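Local coordinates for protein serine protease inhibitor (Schistosoma haematobium, PDB 3STO) that probably inhibits serine endopeptidases, as a schistosome member of the serpin family with the serpin fold, at residues R62-I67 and G314-L318; A25-V30 and T309-I313. The contacts are given in a common frame with arbitrary orientation. Numbering follows the deposited sequence.

How the contacts relate
Both contacts lie in the helical part of the serpin fold and are fed by one continuous piece of chain, 309-318. Its first half, the end of helix 307-312 and Ile313, packs on helix 18-30 in contact 2; its second half, Gly314 to Leu318, lies against helix 61-70 in contact 1. The contact centres are about 14 Å apart. Along the chain the order is 25-30, 62-67, 309-313, 314-318, so two early helices receive one later segment in the same order. The join is the helix end itself, where Val315 N lies 2.8 Å from Leu310 O, a probable hydrogen bond. Helix 43-55 touches both contacts, and the chain leaving helix 307-312 ties helices 18-30 and 61-70 together around it.

Contact 1 of 2, residues R62-I67 and G314-L318; sequences RTGYQI and GVVDL
In the helical part of the serpin fold, helical residues 62-67 meet 314-318, an irregular loop after helix 307-312, with Val315 extended, that enters a 3-10 segment at Asp317. Gly314 (phi 121°) is the C' residue of a Schellman motif; a side chain there would jam against the preceding carbonyl. The closest CA pairs are Thr63-Asp317 (5.1 Å) and Gln66-Val315 (5.4 Å).

Hydrogen bonds centre on Gln66 (chi1 m, chi2 t), whose amide can both accept and donate: OE1 accepts from Val316 N (2.9 Å) and Asp317 N (2.8 Å), NE2 donates weakly to Asp317 OD1 (3.3 Å). One water donates to Gln66 OE1 (2.8 Å) and Thr63 O (3.2 Å) and accepts from Leu318 N (3.1 Å). Thr63 OG1 accepts from Asp325 N and donates to another water, which donates to Asp317 OD2 (both 2.7 Å).

Asp317 (chi1 m) also offers OD2 to Arg62 NH1 (2.9 Å), over the guanidinium face.

Apolar contacts are Thr63 CG2-Leu318 CA (3.8 Å), Ile67 CG1-Val315 CG1 (4.3 Å) and Ile67 CD1-Leu318 CG (4.4 Å), beside helix 43-55.

An amide thus gives the hold direction, whereas the out-of-plane salt bridge contributes charge attraction alone.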
loop_
_atom_site.group_PDB
_atom_site.type_symbol
_atom_site.label_atom_id
_atom_site.label_comp_id
_atom_site.label_asym_id
_atom_site.label_seq_id
_atom_site.Cartn_x
_atom_site.Cartn_y
_atom_site.Cartn_z
ATOM N N ARG A 62 6.730 -25.471 8.559
ATOM C CA ARG A 62 7.745 -24.453 8.418
ATOM C C ARG A 62 7.266 -23.289 7.493
ATOM O O ARG A 62 7.701 -22.139 7.628
ATOM C CB ARG A 62 9.016 -25.129 7.880
ATOM C CG ARG A 62 10.278 -24.266 7.944
ATOM C CD ARG A 62 11.507 -25.121 7.827
ATOM N NE ARG A 62 12.444 -24.573 6.860
ATOM C CZ ARG A 62 12.612 -25.049 5.634
ATOM N NH1 ARG A 62 11.907 -26.103 5.229
ATOM N NH2 ARG A 62 13.491 -24.476 4.816
ATOM N N THR A 63 6.353 -23.597 6.578
ATOM C CA THR A 63 5.710 -22.588 5.746
ATOM C C THR A 63 4.915 -21.565 6.588
ATOM O O THR A 63 5.085 -20.367 6.432
ATOM C CB THR A 63 4.790 -23.253 4.713
ATOM O OG1 THR A 63 5.541 -24.218 3.970
ATOM C CG2 THR A 63 4.203 -22.230 3.764
ATOM N N GLY A 64 4.064 -22.033 7.493
ATOM C CA GLY A 64 3.348 -21.121 8.361
ATOM C C GLY A 64 4.264 -20.445 9.369
ATOM O O GLY A 64 4.040 -19.307 9.777
ATOM N N TYR A 65 5.301 -21.154 9.781
ATOM C CA TYR A 65 6.216 -20.650 10.790
ATOM C C TYR A 65 6.998 -19.452 10.271
ATOM O O TYR A 65 7.167 -18.458 10.984
ATOM C CB TYR A 65 7.170 -21.753 11.247
ATOM C CG TYR A 65 8.166 -21.339 12.310
ATOM C CD1 TYR A 65 7.750 -20.727 13.447
ATOM C CD2 TYR A 65 9.517 -21.585 12.168
ATOM C CE1 TYR A 65 8.616 -20.330 14.400
ATOM C CE2 TYR A 65 10.409 -21.205 13.136
ATOM C CZ TYR A 65 9.943 -20.571 14.262
ATOM O OH TYR A 65 10.793 -20.152 15.278
ATOM N N GLN A 66 7.490 -19.563 9.039
ATOM C CA GLN A 66 8.203 -18.465 8.390
ATOM C C GLN A 66 7.362 -17.189 8.304
ATOM O O GLN A 66 7.830 -16.109 8.637
ATOM C CB GLN A 66 8.631 -18.890 6.982
ATOM C CG GLN A 66 9.802 -19.818 7.046
ATOM C CD GLN A 66 10.220 -20.331 5.715
ATOM O OE1 GLN A 66 9.575 -20.082 4.666
ATOM N NE2 GLN A 66 11.315 -21.084 5.731
ATOM N N ILE A 67 6.118 -17.348 7.855
ATOM C CA ILE A 67 5.136 -16.297 7.862
ATOM C C ILE A 67 5.019 -15.636 9.233
ATOM O O ILE A 67 5.091 -14.432 9.338
ATOM C CB ILE A 67 3.776 -16.823 7.377
ATOM C CG1 ILE A 67 3.895 -17.254 5.910
ATOM C CG2 ILE A 67 2.697 -15.756 7.541
ATOM C CD1 ILE A 67 2.569 -17.672 5.271
ATOM N N GLY A 314 12.238 -13.448 4.653
ATOM C CA GLY A 314 12.082 -14.663 5.442
ATOM C C GLY A 314 10.993 -15.630 5.018
ATOM O O GLY A 314 10.865 -16.698 5.590
ATOM N N VAL A 315 10.202 -15.269 4.016
ATOM C CA VAL A 315 9.113 -16.133 3.568
ATOM C C VAL A 315 9.504 -16.885 2.294
ATOM O O VAL A 315 9.401 -16.360 1.178
ATOM C CB VAL A 315 7.818 -15.331 3.351
ATOM C CG1 VAL A 315 6.672 -16.246 2.840
ATOM C CG2 VAL A 315 7.454 -14.607 4.641
ATOM N N VAL A 316 9.923 -18.130 2.492
ATOM C CA VAL A 316 10.617 -18.916 1.483
ATOM C C VAL A 316 9.832 -20.156 1.073
ATOM O O VAL A 316 9.506 -20.318 -0.118
ATOM C CB VAL A 316 12.050 -19.295 1.980
ATOM C CG1 VAL A 316 12.737 -20.216 1.004
ATOM C CG2 VAL A 316 12.883 -18.010 2.215
ATOM N N ASP A 317 9.510 -21.021 2.048
ATOM C CA ASP A 317 8.858 -22.306 1.714
ATOM C C ASP A 317 7.580 -22.145 0.924
ATOM O O ASP A 317 7.261 -23.001 0.118
ATOM C CB ASP A 317 8.534 -23.118 2.951
ATOM C CG ASP A 317 9.762 -23.643 3.641
ATOM O OD1 ASP A 317 10.900 -23.234 3.264
ATOM O OD2 ASP A 317 9.566 -24.464 4.573
ATOM N N LEU A 318 6.831 -21.073 1.195
ATOM C CA LEU A 318 5.583 -20.793 0.485
ATOM C C LEU A 318 5.777 -20.836 -1.046
ATOM O O LEU A 318 4.853 -21.162 -1.798
ATOM C CB LEU A 318 5.097 -19.389 0.849
ATOM C CG LEU A 318 3.667 -19.016 1.219
ATOM C CD1 LEU A 318 3.444 -17.568 0.878
ATOM C CD2 LEU A 318 2.604 -19.896 0.581
HETATM O O HOH W 1 7.441 -26.054 4.699
HETATM O O HOH W 2 6.900 -19.631 3.899
#

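Contact 2 of 2, residues A25-V30 and T309-I313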
loop_
_atom_site.group_PDB
_atom_site.type_symbol
_atom_site.label_atom_id
_atom_site.label_comp_id
_atom_site.label_asym_id
_atom_site.label_seq_id
_atom_site.Cartn_x
_atom_site.Cartn_y
_atom_site.Cartn_z
ATOM N N ALA A 25 10.562 -3.882 7.692
ATOM C CA ALA A 25 11.369 -4.874 7.004
ATOM C C ALA A 25 10.981 -4.897 5.553
ATOM O O ALA A 25 11.829 -4.973 4.644
ATOM C CB ALA A 25 11.163 -6.275 7.625
ATOM N N TYR A 26 9.682 -4.843 5.327
ATOM C CA TYR A 26 9.202 -4.861 3.968
ATOM C C TYR A 26 9.661 -3.598 3.180
ATOM O O TYR A 26 10.031 -3.680 2.011
ATOM C CB TYR A 26 7.696 -5.021 3.958
ATOM C CG TYR A 26 7.087 -4.689 2.639
ATOM C CD1 TYR A 26 7.185 -5.584 1.574
ATOM C CD2 TYR A 26 6.434 -3.460 2.431
ATOM C CE1 TYR A 26 6.632 -5.292 0.328
ATOM C CE2 TYR A 26 5.863 -3.150 1.196
ATOM C CZ TYR A 26 5.971 -4.081 0.145
ATOM O OH TYR A 26 5.420 -3.835 -1.088
ATOM N N LEU A 27 9.648 -2.439 3.823
ATOM C CA LEU A 27 9.950 -1.195 3.105
ATOM C C LEU A 27 11.448 -1.012 2.852
ATOM O O LEU A 27 11.811 -0.611 1.772
ATOM C CB LEU A 27 9.325 0.024 3.800
ATOM C CG LEU A 27 7.809 0.221 3.693
ATOM C CD1 LEU A 27 7.355 1.315 4.625
ATOM C CD2 LEU A 27 7.370 0.533 2.283
ATOM N N SER A 28 12.312 -1.370 3.807
ATOM C CA SER A 28 13.756 -1.287 3.560
ATOM C C SER A 28 14.248 -2.188 2.465
ATOM O O SER A 28 15.319 -1.966 1.941
ATOM C CB SER A 28 14.607 -1.557 4.790
ATOM O OG SER A 28 13.996 -2.504 5.614
ATOM N N THR A 29 13.475 -3.185 2.087
ATOM C CA THR A 29 13.959 -4.097 1.075
ATOM C C THR A 29 13.394 -3.720 -0.268
ATOM O O THR A 29 14.117 -3.585 -1.242
ATOM C CB THR A 29 13.611 -5.572 1.390
ATOM O OG1 THR A 29 14.291 -5.966 2.593
ATOM C CG2 THR A 29 14.047 -6.474 0.216
ATOM N N VAL A 30 12.093 -3.540 -0.305
ATOM C CA VAL A 30 11.399 -3.348 -1.556
ATOM C C VAL A 30 11.769 -2.007 -2.205
ATOM O O VAL A 30 11.708 -1.882 -3.414
ATOM C CB VAL A 30 9.884 -3.436 -1.357
ATOM C CG1 VAL A 30 9.337 -2.172 -0.671
ATOM C CG2 VAL A 30 9.199 -3.676 -2.694
ATOM N N THR A 309 11.124 -9.929 -2.694
ATOM C CA THR A 309 11.193 -9.186 -1.435
ATOM C C THR A 309 10.778 -10.039 -0.253
ATOM O O THR A 309 11.439 -10.014 0.781
ATOM C CB THR A 309 10.254 -7.945 -1.442
ATOM O OG1 THR A 309 10.581 -7.092 -2.539
ATOM C CG2 THR A 309 10.377 -7.170 -0.138
ATOM N N LEU A 310 9.662 -10.759 -0.412
ATOM C CA LEU A 310 9.176 -11.697 0.621
ATOM C C LEU A 310 10.153 -12.843 0.927
ATOM O O LEU A 310 10.333 -13.214 2.080
ATOM C CB LEU A 310 7.785 -12.259 0.271
ATOM C CG LEU A 310 6.639 -11.239 0.317
ATOM C CD1 LEU A 310 5.376 -11.828 -0.239
ATOM C CD2 LEU A 310 6.415 -10.744 1.731
ATOM N N LYS A 311 10.798 -13.378 -0.103
ATOM C CA LYS A 311 11.859 -14.348 0.119
ATOM C C LYS A 311 12.938 -13.717 0.948
ATOM O O LYS A 311 13.369 -14.257 1.991
ATOM C CB LYS A 311 12.450 -14.832 -1.203
ATOM C CG LYS A 311 11.668 -15.950 -1.850
ATOM C CD LYS A 311 12.079 -16.160 -3.285
ATOM C CE LYS A 311 11.460 -17.412 -3.805
ATOM N NZ LYS A 311 11.599 -17.518 -5.291
ATOM N N SER A 312 13.383 -12.563 0.476
ATOM C CA SER A 312 14.406 -11.791 1.173
ATOM C C SER A 312 14.112 -11.491 2.655
ATOM O O SER A 312 15.036 -11.406 3.451
ATOM C CB SER A 312 14.656 -10.485 0.436
ATOM O OG SER A 312 15.463 -9.653 1.237
ATOM N N ILE A 313 12.843 -11.339 3.042
ATOM C CA ILE A 313 12.554 -11.048 4.438
ATOM C C ILE A 313 12.111 -12.261 5.237
ATOM O O ILE A 313 11.659 -12.122 6.382
ATOM C CB ILE A 313 11.552 -9.834 4.653
ATOM C CG1 ILE A 313 10.141 -10.153 4.161
ATOM C CG2 ILE A 313 12.062 -8.545 3.985
ATOM C CD1 ILE A 313 9.234 -8.936 4.230
HETATM O O HOH W 3 16.230 -8.075 3.399
#
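Thr309 opens the contact by pointing its CA-CB bond at helix 18-30, from within the short helix 307-312. Its methyl CG2 packs 3.8 Å from Thr29 CG2 and 4.0 Å from Tyr26 CD1, meeting the ring obliquely, and its OG1 lies 3.7 Å from Val30 CG2. A beta-branched threonine is compact enough for the close approach here, where the CA atoms of Val30 and Thr309 are 5.8 Å apart. The Tyr26 ring extends past this site, and its hydroxyl is hydrogen-bonded to Thr41.

Leu310 directs its CA-CB bond away, and its side chain packs on Ile46 and Leu50 of helix 43-55. An aliphatic residue suits that buried side of the helix.

Ser312 returns to the interface at its exposed margin. Its OG is 3.6 Å from Thr29 CG2, and a water bridges Ser312 OG (2.8 Å) and Thr29 OG1 (3.0 Å); small hydroxyl side chains fit a margin open to solvent.

Ile313, the first residue to leave helical phi/psi, sets a branched side chain over the first turn of segment 25-30. Its CG2 lies 3.6 Å from Ala25 O, 4.4 Å from Ala25 CB and 3.7 Å from Thr29 OG1, while its CD1 reaches Tyr26 CB at 4.2 Å. Alanine's small methyl lets the isoleucine come near the backbone. Ile313 O lies within hydrogen-bonding reach of Thr70 OG1, whose one proton can also go to Gln66 O.

The arrangement is helix-to-helix side-chain packing within the helical part of the serpin fold, joining the N-terminal helix 18-30 to the short helix 307-312 that directly follows strand 287-305.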